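Local atomic coordinates of tail lysozyme, putative (PDB entry 2IA7), a protein that is of unknown function but, as a member of the gp25-like family of baseplate wedge proteins, is probably a structural part of a phage-tail-like assembly. Residues 36-41 against 111-116; 44-49 against 59-64; 53-58 against 84-89; 78-83 against 90-95. All coordinates share one frame; numbering follows the deposited sequence. Where two conformers were deposited one is given.

Contact 1: 36-41 against 111-116; sequences ESIRII and IEYRVR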
loop_
_atom_site.group_PDB
_atom_site.type_symbol
_atom_site.label_atom_id
_atom_site.label_comp_id
_atom_site.label_asym_id
_atom_site.label_seq_id
_atom_site.Cartn_x
_atom_site.Cartn_y
_atom_site.Cartn_z
ATOM N N GLU A 36 4.516 7.999 5.385
ATOM C CA GLU A 36 3.475 8.812 4.761
ATOM C C GLU A 36 3.381 8.571 3.254
ATOM O O GLU A 36 2.304 8.467 2.707
ATOM C CB GLU A 36 3.729 10.274 5.074
ATOM C CG GLU A 36 2.645 11.193 4.614
ATOM C CD GLU A 36 2.971 12.631 4.945
ATOM O OE1 GLU A 36 3.680 13.252 4.155
ATOM O OE2 GLU A 36 2.537 13.110 6.009
ATOM N N SER A 37 4.528 8.509 2.609
ATOM C CA SER A 37 4.610 8.229 1.175
ATOM C C SER A 37 3.955 6.878 0.797
ATOM O O SER A 37 3.157 6.806 -0.140
ATOM C CB SER A 37 6.065 8.248 0.692
ATOM O OG SER A 37 6.117 7.843 -0.674
ATOM N N ILE A 38 4.267 5.836 1.553
ATOM C CA ILE A 38 3.632 4.551 1.401
ATOM C C ILE A 38 2.106 4.694 1.469
ATOM O O ILE A 38 1.392 4.225 0.577
ATOM C CB ILE A 38 4.091 3.523 2.436
ATOM C CG1 ILE A 38 5.558 3.147 2.161
ATOM C CG2 ILE A 38 3.265 2.264 2.339
ATOM C CD1 ILE A 38 6.209 2.377 3.340
ATOM N N ARG A 39 1.630 5.419 2.439
ATOM C CA ARG A 39 0.192 5.588 2.566
ATOM C C ARG A 39 -0.409 6.368 1.425
ATOM O O ARG A 39 -1.529 6.105 1.005
ATOM C CB ARG A 39 -0.163 6.219 3.913
ATOM C CG ARG A 39 0.201 5.350 5.116
ATOM C CD ARG A 39 -0.226 5.944 6.450
ATOM N NE ARG A 39 0.372 7.227 6.838
ATOM C CZ ARG A 39 1.438 7.408 7.629
ATOM N NH1 ARG A 39 2.037 6.411 8.262
ATOM N NH2 ARG A 39 1.794 8.653 7.913
ATOM N N ILE A 40 0.293 7.410 0.970
ATOM C CA ILE A 40 -0.148 8.195 -0.196
ATOM C C ILE A 40 -0.238 7.346 -1.427
ATOM O O ILE A 40 -1.240 7.365 -2.129
ATOM C CB ILE A 40 0.757 9.404 -0.449
ATOM C CG1 ILE A 40 0.623 10.429 0.683
ATOM C CG2 ILE A 40 0.454 10.079 -1.746
ATOM C CD1 ILE A 40 1.758 11.442 0.714
ATOM N N ILE A 41 0.800 6.583 -1.690
ATOM C CA ILE A 41 0.829 5.756 -2.882
ATOM C C ILE A 41 -0.297 4.745 -2.934
ATOM O O ILE A 41 -0.997 4.632 -3.926
ATOM C CB ILE A 41 2.187 5.013 -3.008
ATOM C CG1 ILE A 41 3.312 6.015 -3.199
ATOM C CG2 ILE A 41 2.154 3.968 -4.150
ATOM C CD1 ILE A 41 4.651 5.504 -2.760
ATOM N N ILE A 111 3.021 -4.793 5.786
ATOM C CA ILE A 111 4.131 -4.421 4.987
ATOM C C ILE A 111 5.364 -4.267 5.880
ATOM O O ILE A 111 5.406 -3.398 6.730
ATOM C CB ILE A 111 3.871 -3.097 4.226
ATOM C CG1 ILE A 111 2.590 -3.172 3.356
ATOM C CG2 ILE A 111 5.094 -2.794 3.360
ATOM C CD1 ILE A 111 2.113 -1.835 2.817
ATOM N N GLU A 112 6.357 -5.105 5.622
ATOM C CA GLU A 112 7.648 -5.016 6.340
ATOM C C GLU A 112 8.632 -4.517 5.310
ATOM O O GLU A 112 8.661 -4.994 4.168
ATOM C CB GLU A 112 8.115 -6.367 6.912
ATOM C CG GLU A 112 7.174 -7.038 7.847
ATOM C CD GLU A 112 7.712 -8.372 8.388
ATOM O OE1 GLU A 112 8.945 -8.439 8.708
ATOM O OE2 GLU A 112 6.886 -9.335 8.459
ATOM N N TYR A 113 9.437 -3.536 5.671
ATOM C CA TYR A 113 10.360 -2.943 4.756
ATOM C C TYR A 113 11.612 -2.441 5.465
ATOM O O TYR A 113 11.626 -2.243 6.674
ATOM C CB TYR A 113 9.673 -1.840 3.972
ATOM C CG TYR A 113 9.211 -0.659 4.797
ATOM C CD1 TYR A 113 10.057 0.461 5.038
ATOM C CD2 TYR A 113 7.921 -0.616 5.354
ATOM C CE1 TYR A 113 9.601 1.549 5.780
ATOM C CE2 TYR A 113 7.478 0.465 6.084
ATOM C CZ TYR A 113 8.299 1.568 6.273
ATOM O OH TYR A 113 7.849 2.613 7.036
ATOM N N ARG A 114 12.655 -2.288 4.674
ATOM C CA ARG A 114 13.976 -1.769 5.101
ATOM C C ARG A 114 14.183 -0.387 4.479
ATOM O O ARG A 114 13.975 -0.180 3.281
ATOM C CB ARG A 114 15.089 -2.723 4.633
ATOM C CG ARG A 114 16.477 -2.297 5.018
ATOM C CD ARG A 114 17.500 -3.334 4.557
ATOM N NE ARG A 114 17.573 -3.364 3.117
ATOM C CZ ARG A 114 18.385 -2.630 2.360
ATOM N NH1 ARG A 114 19.250 -1.798 2.892
ATOM N NH2 ARG A 114 18.321 -2.734 1.046
ATOM N N VAL A 115 14.492 0.618 5.298
ATOM C CA VAL A 115 14.893 1.924 4.807
ATOM C C VAL A 115 16.331 1.850 4.397
ATOM O O VAL A 115 17.186 1.516 5.194
ATOM C CB VAL A 115 14.666 3.024 5.869
ATOM C CG1 VAL A 115 15.208 4.364 5.383
ATOM C CG2 VAL A 115 13.144 3.153 6.124
ATOM N N ARG A 116 16.582 2.071 3.117
ATOM C CA ARG A 116 17.899 1.815 2.550
ATOM C C ARG A 116 18.945 2.714 3.179
ATOM O O ARG A 116 20.093 2.281 3.398
ATOM C CB ARG A 116 17.889 1.996 1.006
ATOM C CG ARG A 116 17.042 0.984 0.281
ATOM C CD ARG A 116 16.938 1.352 -1.209
ATOM N NE ARG A 116 15.962 0.532 -1.921
ATOM C CZ ARG A 116 16.167 -0.725 -2.289
ATOM N NH1 ARG A 116 17.327 -1.312 -2.028
ATOM N NH2 ARG A 116 15.194 -1.411 -2.884
#
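Ile38 of helix 30-42 reaches strand 106-115 through the two ends of its branched side chain. Its CD1 methyl sits over one face of the Tyr113 ring, 3.9 Å from the ring centroid and 25° off the normal, which makes a CH-pi contact. The methyl is displaced from the middle of the ring toward the rim, where CE2 of Tyr113 lies 3.6 Å from CD1 of Ile38. The other branch, CG2, makes a looser apolar contact with Ile111, 4.3 Å from the CD1 methyl of that residue.

The torsions explain the division of labour. In Ile38, chi1 of -69° places CG1 beside the backbone N and CG2 anti to it, and the long branch then runs outward from the helix to the tyrosine. Tyr113 has its CG between its own N and carbonyl carbon (chi1 64°), and the ring leaves the strand to meet the isoleucine from the opposite direction.

Two residues apart on one strand, Ile111 and Tyr113 both point their side chains at the helix, the alternation expected of a sheet face that carries helices. Backbone bonds run to both neighbouring strands: Ile111 to Leu124 and Tyr113 to Phe122 on one, Glu112 to Leu93 and Ser94 on the other. Leu83 of helix 69-86, Ile90 and Leu124 also touch Ile38.

All three touching residues are buried, and the closest contacts between these segments are all between carbons, so shape and dispersion forces, together with the face of one aromatic ring, join this helix to the middle strand.

Contact 2: 44-49 against 59-64; sequences TARGER and IHDRVF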
loop_
_atom_site.group_PDB
_atom_site.type_symbol
_atom_site.label_atom_id
_atom_site.label_comp_id
_atom_site.label_asym_id
_atom_site.label_seq_id
_atom_site.Cartn_x
_atom_site.Cartn_y
_atom_site.Cartn_z
ATOM N N THR A 44 -3.939 6.246 -3.471
ATOM C CA THR A 44 -4.183 7.003 -4.675
ATOM C C THR A 44 -4.441 6.066 -5.849
ATOM O O THR A 44 -3.659 5.176 -6.174
ATOM C CB THR A 44 -3.000 7.964 -5.027
ATOM O OG1 THR A 44 -2.726 8.799 -3.898
ATOM C CG2 THR A 44 -3.312 8.848 -6.250
ATOM N N ALA A 45 -5.596 6.274 -6.508
ATOM C CA ALA A 45 -5.884 5.623 -7.748
ATOM C C ALA A 45 -5.138 6.290 -8.880
ATOM O O ALA A 45 -5.018 7.499 -8.913
ATOM C CB ALA A 45 -7.394 5.694 -8.033
ATOM N N ARG A 46 -4.670 5.506 -9.831
ATOM C CA ARG A 46 -4.075 6.041 -11.040
ATOM C C ARG A 46 -5.119 6.861 -11.751
ATOM O O ARG A 46 -6.274 6.433 -11.846
ATOM C CB ARG A 46 -3.552 4.892 -11.895
ATOM C CG ARG A 46 -2.348 4.224 -11.241
ATOM C CD ARG A 46 -1.628 3.220 -12.106
ATOM N NE ARG A 46 -2.460 2.057 -12.374
ATOM C CZ ARG A 46 -2.028 0.792 -12.449
ATOM N NH1 ARG A 46 -0.747 0.476 -12.258
ATOM N NH2 ARG A 46 -2.900 -0.179 -12.711
ATOM N N GLY A 47 -4.728 8.059 -12.181
ATOM C CA GLY A 47 -5.654 9.023 -12.764
ATOM C C GLY A 47 -6.215 10.060 -11.811
ATOM O O GLY A 47 -6.781 11.064 -12.266
ATOM N N GLU A 48 -6.047 9.847 -10.507
ATOM C CA GLU A 48 -6.548 10.746 -9.464
ATOM C C GLU A 48 -5.807 12.069 -9.502
ATOM O O GLU A 48 -6.408 13.134 -9.355
ATOM C CB GLU A 48 -6.398 10.088 -8.095
ATOM C CG GLU A 48 -7.002 10.821 -6.896
ATOM C CD GLU A 48 -7.026 9.961 -5.559
ATOM O OE1 GLU A 48 -7.264 8.682 -5.559
ATOM O OE2 GLU A 48 -6.840 10.603 -4.481
ATOM N N ARG A 49 -4.501 12.000 -9.729
ATOM C CA ARG A 49 -3.677 13.181 -9.862
ATOM C C ARG A 49 -3.705 13.614 -11.293
ATOM O O ARG A 49 -3.151 12.949 -12.173
ATOM C CB ARG A 49 -2.261 12.880 -9.474
ATOM C CG ARG A 49 -2.148 12.546 -8.048
ATOM C CD ARG A 49 -0.733 12.723 -7.603
ATOM N NE ARG A 49 -0.663 12.701 -6.155
ATOM C CZ ARG A 49 0.470 12.799 -5.482
ATOM N NH1 ARG A 49 1.629 12.937 -6.129
ATOM N NH2 ARG A 49 0.444 12.771 -4.159
ATOM N N ILE A 59 -4.557 -1.440 -7.382
ATOM C CA ILE A 59 -5.652 -2.064 -6.661
ATOM C C ILE A 59 -6.984 -1.315 -6.845
ATOM O O ILE A 59 -8.049 -1.948 -6.899
ATOM C CB ILE A 59 -5.329 -2.226 -5.166
ATOM C CG1 ILE A 59 -6.187 -3.352 -4.571
ATOM C CG2 ILE A 59 -5.470 -0.907 -4.433
ATOM C CD1 ILE A 59 -6.023 -4.681 -5.334
ATOM N N HIS A 60 -6.926 0.010 -7.007
ATOM C CA HIS A 60 -8.115 0.828 -7.160
ATOM C C HIS A 60 -8.819 0.593 -8.493
ATOM O O HIS A 60 -9.966 0.986 -8.627
ATOM C CB HIS A 60 -7.752 2.320 -6.999
ATOM C CG HIS A 60 -7.209 2.654 -5.634
ATOM N ND1 HIS A 60 -8.020 2.939 -4.558
ATOM C CD2 HIS A 60 -5.945 2.693 -5.171
ATOM C CE1 HIS A 60 -7.266 3.172 -3.492
ATOM N NE2 HIS A 60 -6.002 3.026 -3.838
ATOM N N ASP A 61 -8.144 -0.016 -9.472
ATOM C CA ASP A 61 -8.771 -0.333 -10.765
ATOM C C ASP A 61 -9.561 -1.658 -10.775
ATOM O O ASP A 61 -10.286 -1.935 -11.720
ATOM C CB ASP A 61 -7.721 -0.382 -11.848
ATOM C CG ASP A 61 -6.975 0.934 -11.989
ATOM O OD1 ASP A 61 -7.635 1.992 -11.941
ATOM O OD2 ASP A 61 -5.742 0.909 -12.148
ATOM N N ARG A 62 -9.438 -2.446 -9.716
ATOM C CA ARG A 62 -9.947 -3.805 -9.713
ATOM C C ARG A 62 -11.371 -3.882 -9.184
ATOM O O ARG A 62 -11.706 -3.171 -8.261
ATOM C CB ARG A 62 -9.092 -4.662 -8.816
ATOM C CG ARG A 62 -7.629 -4.749 -9.212
ATOM C CD ARG A 62 -7.362 -6.065 -9.876
ATOM N NE ARG A 62 -5.985 -6.175 -10.367
ATOM C CZ ARG A 62 -5.635 -7.037 -11.329
ATOM N NH1 ARG A 62 -6.541 -7.841 -11.842
ATOM N NH2 ARG A 62 -4.385 -7.095 -11.754
ATOM N N VAL A 63 -12.174 -4.775 -9.763
ATOM C CA VAL A 63 -13.457 -5.188 -9.176
ATOM C C VAL A 63 -13.357 -6.676 -8.944
ATOM O O VAL A 63 -12.846 -7.385 -9.802
ATOM C CB VAL A 63 -14.653 -4.871 -10.084
ATOM C CG1 VAL A 63 -15.960 -5.235 -9.381
ATOM C CG2 VAL A 63 -14.657 -3.398 -10.446
ATOM N N PHE A 64 -13.778 -7.128 -7.761
ATOM C CA PHE A 64 -13.677 -8.527 -7.368
ATOM C C PHE A 64 -15.060 -9.119 -7.161
ATOM O O PHE A 64 -15.839 -8.608 -6.382
ATOM C CB PHE A 64 -12.873 -8.676 -6.093
ATOM C CG PHE A 64 -11.480 -8.184 -6.226
ATOM C CD1 PHE A 64 -10.514 -8.952 -6.859
ATOM C CD2 PHE A 64 -11.141 -6.932 -5.768
ATOM C CE1 PHE A 64 -9.204 -8.474 -6.987
ATOM C CE2 PHE A 64 -9.838 -6.460 -5.891
ATOM C CZ PHE A 64 -8.878 -7.243 -6.516
#
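Arg46 and Asp61 supply the charged part of this contact. NH2 of Arg46 donates to OD2 of Asp61 at 3.1 Å with an N-H...O angle of 151°, and NE adds a weak bond to the same oxygen. The two side chains cross at about a right angle, yet the guanidinium and carboxylate planes are only 19° apart. A bend at chi3 (-67°) turns the guanidinium toward the aspartate.

The apolar part is a single close approach, CB of Ala45 to CB of His60 at 3.5 Å. Polar backbone atoms surround the imidazole: Ala45 N lies over one face, Thr44 O is 3.5 Å from CD2 of His60, and NE2 hydrogen-bonds to Leu42 O.

Within 44-49, a type II beta turn runs from Ala45 to Glu48, closed by Glu48 N to Ala45 O, 3.0 Å, and Glu48 OE1 accepts from Ala45 N at 3.1 Å.

Both segments belong to the long connection between helix 30-42 and helix 69-86. Thr44 OG1 and His60 NE2 tie it back to the end of the first helix, at Ile40 O and Leu42 O, while Arg62 and Phe64 lie against the second.

Contact 3: 53-58 against 84-89; sequences PDFGCG and ILWEPR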
loop_
_atom_site.group_PDB
_atom_site.type_symbol
_atom_site.label_atom_id
_atom_site.label_comp_id
_atom_site.label_asym_id
_atom_site.label_seq_id
_atom_site.Cartn_x
_atom_site.Cartn_y
_atom_site.Cartn_z
ATOM N N PRO A 53 -1.084 11.265 -13.961
ATOM C CA PRO A 53 -2.107 10.219 -14.066
ATOM C C PRO A 53 -1.602 8.789 -13.876
ATOM O O PRO A 53 -2.401 7.899 -13.612
ATOM C CB PRO A 53 -2.670 10.426 -15.480
ATOM C CG PRO A 53 -1.528 11.077 -16.223
ATOM C CD PRO A 53 -0.921 12.005 -15.228
ATOM N N ASP A 54 -0.292 8.567 -13.997
ATOM C CA ASP A 54 0.308 7.248 -13.753
ATOM C C ASP A 54 0.557 6.950 -12.267
ATOM O O ASP A 54 0.783 5.815 -11.886
ATOM C CB ASP A 54 1.641 7.124 -14.497
ATOM C CG ASP A 54 1.473 6.952 -15.995
ATOM O OD1 ASP A 54 0.385 7.271 -16.536
ATOM O OD2 ASP A 54 2.447 6.491 -16.632
ATOM N N PHE A 55 0.535 7.973 -11.427
ATOM C CA PHE A 55 0.819 7.801 -10.025
ATOM C C PHE A 55 -0.305 7.126 -9.270
ATOM O O PHE A 55 -1.456 7.528 -9.396
ATOM C CB PHE A 55 1.098 9.145 -9.375
ATOM C CG PHE A 55 1.435 9.048 -7.910
ATOM C CD1 PHE A 55 2.721 8.849 -7.466
ATOM C CD2 PHE A 55 0.425 9.183 -6.953
ATOM C CE1 PHE A 55 2.981 8.714 -6.114
ATOM C CE2 PHE A 55 0.702 9.083 -5.580
ATOM C CZ PHE A 55 1.974 8.848 -5.174
ATOM N N GLY A 56 0.049 6.161 -8.418
ATOM C CA GLY A 56 -0.889 5.447 -7.582
ATOM C C GLY A 56 -0.699 3.946 -7.602
ATOM O O GLY A 56 0.354 3.413 -8.007
ATOM N N CYS A 57 -1.734 3.256 -7.132
ATOM C CA CYS A 57 -1.720 1.821 -6.942
ATOM C C CYS A 57 -2.854 1.162 -7.753
ATOM O O CYS A 57 -4.012 1.611 -7.716
ATOM C CB CYS A 57 -1.866 1.489 -5.464
ATOM S SG CYS A 57 -1.898 -0.251 -5.085
ATOM N N GLY A 58 -2.523 0.119 -8.495
ATOM C CA GLY A 58 -3.478 -0.513 -9.370
ATOM C C GLY A 58 -4.633 -1.210 -8.693
ATOM O O GLY A 58 -5.599 -1.554 -9.356
ATOM N N ILE A 84 7.471 -0.304 -5.197
ATOM C CA ILE A 84 8.751 -0.401 -5.929
ATOM C C ILE A 84 8.917 0.735 -6.899
ATOM O O ILE A 84 9.962 1.334 -6.978
ATOM C CB ILE A 84 8.852 -1.727 -6.657
ATOM C CG1 ILE A 84 9.021 -2.822 -5.623
ATOM C CG2 ILE A 84 10.012 -1.722 -7.683
ATOM C CD1 ILE A 84 8.866 -4.213 -6.210
ATOM N N LEU A 85 7.866 1.049 -7.632
ATOM C CA LEU A 85 7.898 2.135 -8.574
ATOM C C LEU A 85 7.991 3.492 -7.882
ATOM O O LEU A 85 8.789 4.338 -8.333
ATOM C CB LEU A 85 6.670 2.067 -9.455
ATOM C CG LEU A 85 6.591 3.086 -10.578
ATOM C CD1 LEU A 85 7.809 3.035 -11.509
ATOM C CD2 LEU A 85 5.306 2.832 -11.360
ATOM N N TRP A 86 7.177 3.777 -6.875
ATOM C CA TRP A 86 7.014 5.141 -6.362
ATOM C C TRP A 86 7.729 5.421 -5.055
ATOM O O TRP A 86 7.777 6.573 -4.659
ATOM C CB TRP A 86 5.524 5.452 -6.235
ATOM C CG TRP A 86 4.851 5.439 -7.556
ATOM C CD1 TRP A 86 3.938 4.549 -8.010
ATOM C CD2 TRP A 86 5.084 6.361 -8.637
ATOM N NE1 TRP A 86 3.561 4.872 -9.320
ATOM C CE2 TRP A 86 4.250 5.982 -9.702
ATOM C CE3 TRP A 86 5.891 7.500 -8.776
ATOM C CZ2 TRP A 86 4.233 6.666 -10.916
ATOM C CZ3 TRP A 86 5.852 8.186 -9.977
ATOM C CH2 TRP A 86 5.025 7.765 -11.019
ATOM N N GLU A 87 8.296 4.409 -4.399
ATOM C CA GLU A 87 9.000 4.651 -3.121
ATOM C C GLU A 87 10.371 3.953 -3.115
ATOM O O GLU A 87 10.557 2.917 -2.449
ATOM C CB GLU A 87 8.180 4.266 -1.923
ATOM C CG GLU A 87 8.798 4.749 -0.588
ATOM C CD GLU A 87 9.412 6.105 -0.678
ATOM O OE1 GLU A 87 8.684 7.081 -0.453
ATOM O OE2 GLU A 87 10.630 6.238 -0.940
ATOM N N PRO A 88 11.311 4.514 -3.875
ATOM C CA PRO A 88 12.627 3.883 -4.015
ATOM C C PRO A 88 13.494 3.908 -2.772
ATOM O O PRO A 88 14.597 3.289 -2.745
ATOM C CB PRO A 88 13.262 4.688 -5.160
ATOM C CG PRO A 88 12.619 5.983 -5.132
ATOM C CD PRO A 88 11.185 5.708 -4.714
ATOM N N ARG A 89 13.090 4.639 -1.755
ATOM C CA ARG A 89 13.879 4.745 -0.502
ATOM C C ARG A 89 13.796 3.494 0.366
ATOM O O ARG A 89 14.577 3.341 1.293
ATOM C CB ARG A 89 13.410 5.938 0.309
ATOM C CG ARG A 89 13.786 7.258 -0.319
ATOM C CD ARG A 89 13.278 8.443 0.453
ATOM N NE ARG A 89 11.823 8.462 0.428
ATOM C CZ ARG A 89 11.076 9.376 1.010
ATOM N NH1 ARG A 89 11.625 10.386 1.669
ATOM N NH2 ARG A 89 9.751 9.296 0.925
HETATM O O HOH W 1 1.543 2.495 -9.974
#
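Phe55 and Trp86 are turned toward each other by different first torsions: the phenylalanine has CG anti to its N (chi1 -179°), whereas in Trp86 CG lies beside the N (chi1 -64°). They meet as a T-shaped, edge-to-face aromatic pair that joins the irregular connection between helix 30-42 and helix 69-86 to the C-terminal end of the latter. The edge of Phe55 is directed at the face of the indole, with the Phe55 centroid 4.9 Å from that of the five-membered ring and the planes at 62°. CD1 of Phe55 makes the closest approach, 3.6 Å from CD2 of Trp86 at the fusion of the two indole rings.

The tryptophan is packed from both sides, since CG of Leu85 lies over the face opposite Phe55. Ile41 of helix 30-42 touches both aromatic residues, and Arg49 makes a cation-pi contact with Phe55. At the benzo end of the indole, Asp54 O comes to 3.7 Å from CZ2 of Trp86.

Just past the pair the helix ends, and Glu87 is the first residue to leave helical backbone angles. Its carboxylate is gripped side-on by Arg89: NH2 bonds OE1 at 2.8 Å, NE bonds OE2, and the backbone N of Arg89 adds a third bond to OE2 through the anti lone pair. In one conformer, Ser37 OG bonds Glu87 OE1, linking this exit turn to helix 30-42.

Gly56 O is 3.8 Å from Trp86 NE1. A water in the indole plane accepts from NE1 of Trp86 at 3.2 Å; its approach to Gly56 O is too short to be trusted in detail.

Contact 4: 78-83 against 90-95; sequences EVKEAL and IELLSV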
loop_
_atom_site.group_PDB
_atom_site.type_symbol
_atom_site.label_atom_id
_atom_site.label_comp_id
_atom_site.label_asym_id
_atom_site.label_seq_id
_atom_site.Cartn_x
_atom_site.Cartn_y
_atom_site.Cartn_z
ATOM N N GLU A 78 0.100 -6.115 -6.390
ATOM C CA GLU A 78 -0.241 -4.756 -6.801
ATOM C C GLU A 78 0.372 -3.727 -5.840
ATOM O O GLU A 78 0.883 -2.659 -6.248
ATOM C CB GLU A 78 -1.745 -4.549 -6.857
ATOM C CG GLU A 78 -2.396 -5.228 -8.038
ATOM C CD GLU A 78 -2.485 -4.350 -9.235
ATOM O OE1 GLU A 78 -1.639 -3.470 -9.432
ATOM O OE2 GLU A 78 -3.420 -4.569 -9.996
ATOM N N VAL A 79 0.345 -4.025 -4.541
ATOM C CA VAL A 79 0.953 -3.158 -3.542
ATOM C C VAL A 79 2.458 -3.151 -3.763
ATOM O O VAL A 79 3.083 -2.083 -3.763
ATOM C CB VAL A 79 0.594 -3.671 -2.164
ATOM C CG1 VAL A 79 1.453 -3.044 -1.084
ATOM C CG2 VAL A 79 -0.928 -3.470 -1.898
ATOM N N LYS A 80 3.057 -4.319 -3.976
ATOM C CA LYS A 80 4.495 -4.382 -4.141
ATOM C C LYS A 80 4.869 -3.498 -5.324
ATOM O O LYS A 80 5.816 -2.693 -5.253
ATOM C CB LYS A 80 4.960 -5.799 -4.471
ATOM C CG LYS A 80 4.938 -6.767 -3.296
ATOM C CD LYS A 80 5.277 -8.189 -3.801
ATOM C CE LYS A 80 5.009 -9.240 -2.745
ATOM N NZ LYS A 80 5.347 -10.572 -3.313
ATOM N N GLU A 81 4.210 -3.712 -6.469
ATOM C CA GLU A 81 4.628 -2.984 -7.659
ATOM C C GLU A 81 4.527 -1.476 -7.519
ATOM O O GLU A 81 5.393 -0.741 -7.979
ATOM C CB GLU A 81 3.856 -3.456 -8.863
ATOM C CG GLU A 81 4.167 -4.855 -9.304
ATOM C CD GLU A 81 5.586 -5.128 -9.819
ATOM O OE1 GLU A 81 6.496 -4.266 -9.944
ATOM O OE2 GLU A 81 5.807 -6.319 -10.154
ATOM N N ALA A 82 3.485 -1.006 -6.884
ATOM C CA ALA A 82 3.300 0.421 -6.646
ATOM C C ALA A 82 4.375 0.995 -5.758
ATOM O O ALA A 82 4.885 2.087 -6.036
ATOM C CB ALA A 82 1.915 0.671 -6.077
ATOM N N LEU A 83 4.758 0.284 -4.702
ATOM C CA LEU A 83 5.830 0.722 -3.787
ATOM C C LEU A 83 7.226 0.705 -4.374
ATOM O O LEU A 83 8.058 1.584 -4.111
ATOM C CB LEU A 83 5.726 -0.010 -2.447
ATOM C CG LEU A 83 4.402 0.231 -1.699
ATOM C CD1 LEU A 83 4.426 -0.478 -0.330
ATOM C CD2 LEU A 83 4.061 1.686 -1.453
ATOM N N ILE A 90 12.924 2.567 -0.008
ATOM C CA ILE A 90 12.752 1.299 0.723
ATOM C C ILE A 90 13.016 0.071 -0.105
ATOM O O ILE A 90 12.890 0.122 -1.318
ATOM C CB ILE A 90 11.338 1.231 1.381
ATOM C CG1 ILE A 90 10.226 1.009 0.350
ATOM C CG2 ILE A 90 11.100 2.495 2.213
ATOM C CD1 ILE A 90 8.816 0.953 0.937
ATOM N N GLU A 91 13.348 -1.024 0.583
ATOM C CA GLU A 91 13.362 -2.370 0.035
ATOM C C GLU A 91 12.239 -3.093 0.723
ATOM O O GLU A 91 12.166 -3.165 1.923
ATOM C CB GLU A 91 14.687 -3.107 0.358
ATOM C CG GLU A 91 14.614 -4.544 -0.133
ATOM C CD GLU A 91 15.822 -5.407 0.206
ATOM O OE1 GLU A 91 16.528 -5.139 1.208
ATOM O OE2 GLU A 91 16.021 -6.420 -0.520
ATOM N N LEU A 92 11.314 -3.632 -0.032
ATOM C CA LEU A 92 10.272 -4.419 0.566
ATOM C C LEU A 92 10.762 -5.786 1.007
ATOM O O LEU A 92 11.377 -6.466 0.214
ATOM C CB LEU A 92 9.132 -4.656 -0.428
ATOM C CG LEU A 92 8.373 -3.424 -0.910
ATOM C CD1 LEU A 92 7.322 -3.817 -1.999
ATOM C CD2 LEU A 92 7.765 -2.597 0.219
ATOM N N LEU A 93 10.427 -6.194 2.227
ATOM C CA LEU A 93 10.791 -7.486 2.821
ATOM C C LEU A 93 9.615 -8.473 2.830
ATOM O O LEU A 93 9.797 -9.641 2.531
ATOM C CB LEU A 93 11.276 -7.296 4.261
ATOM C CG LEU A 93 12.454 -6.326 4.415
ATOM C CD1 LEU A 93 12.885 -6.164 5.846
ATOM C CD2 LEU A 93 13.655 -6.732 3.578
ATOM N N SER A 94 8.400 -8.006 3.130
ATOM C CA SER A 94 7.211 -8.863 3.202
ATOM C C SER A 94 6.030 -7.969 2.875
ATOM O O SER A 94 5.912 -6.885 3.425
ATOM C CB SER A 94 7.032 -9.429 4.626
ATOM O OG SER A 94 6.050 -10.441 4.573
ATOM N N VAL A 95 5.115 -8.452 2.049
ATOM C CA VAL A 95 3.799 -7.844 1.815
ATOM C C VAL A 95 2.767 -8.962 1.936
ATOM O O VAL A 95 2.748 -9.879 1.100
ATOM C CB VAL A 95 3.698 -7.109 0.457
ATOM C CG1 VAL A 95 2.295 -6.544 0.270
ATOM C CG2 VAL A 95 4.759 -5.986 0.396
HETATM O O HOH W 2 3.674 -11.662 -0.662
#
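Val79 opens the contact from helix 69-86, its CG1 lying 3.8 Å from CG1 of Val95 on strand 90-98. Both valines hold CG1 anti to the backbone N, and the two side chains meet at a slant deep in the core, with Ile111 and Leu42 also against Val79.

In Lys80 it is the aliphatic part that does the packing. Leu92 pushes CD1 against the helix backbone, 3.6 Å from CA of Lys80, while CG of Lys80 rests 3.8 Å from CG2 of Val95. The extended lysine chain slides past Val95 in the opposite direction and carries NZ to the margin of the interface. There NZ bonds Asn77 OD1 and, weakly, a water that also lies 2.7 Å from Val95 O.

One turn after Val79, Leu83 crosses Leu92 at about a right angle, with CD1 of Leu83 4.0 Å from CD2 of Leu92.

Leu92 and Val95 can both face the helix although three residues apart, because a classic beta bulge at Leu93 and Ser94, opposite Glu112, inserts an extra residue. The axes of 78-83 and 90-95 approach to 9.5 Å at 156°: the chain turns back into strand 90-98, outermost within this chain, and helix packs on antiparallel sheet, an alpha+beta arrangement.

How the contacts relate
Contacts 1 and 4 form the buried core, their centres about 8 Å apart: each sets a helix on the same sheet, through neighbouring strands, and each relies on apolar side chains. Contact 2 is at the surface, about 19 Å from contact 1 between centres, and there a salt bridge supplements small-scale packing. Contact 3 is intermediate, partly buried, combining an aromatic pair with a water at the indole nitrogen. It shares helix 69-86 with contact 4 and meets contact 1 where Ile41 CD1 lies 3.6 Å from Trp86 CB. Contacts 2 and 3 draw on the same inter-helix connection, joined by Thr44 O and Cys57 N at 2.9 Å.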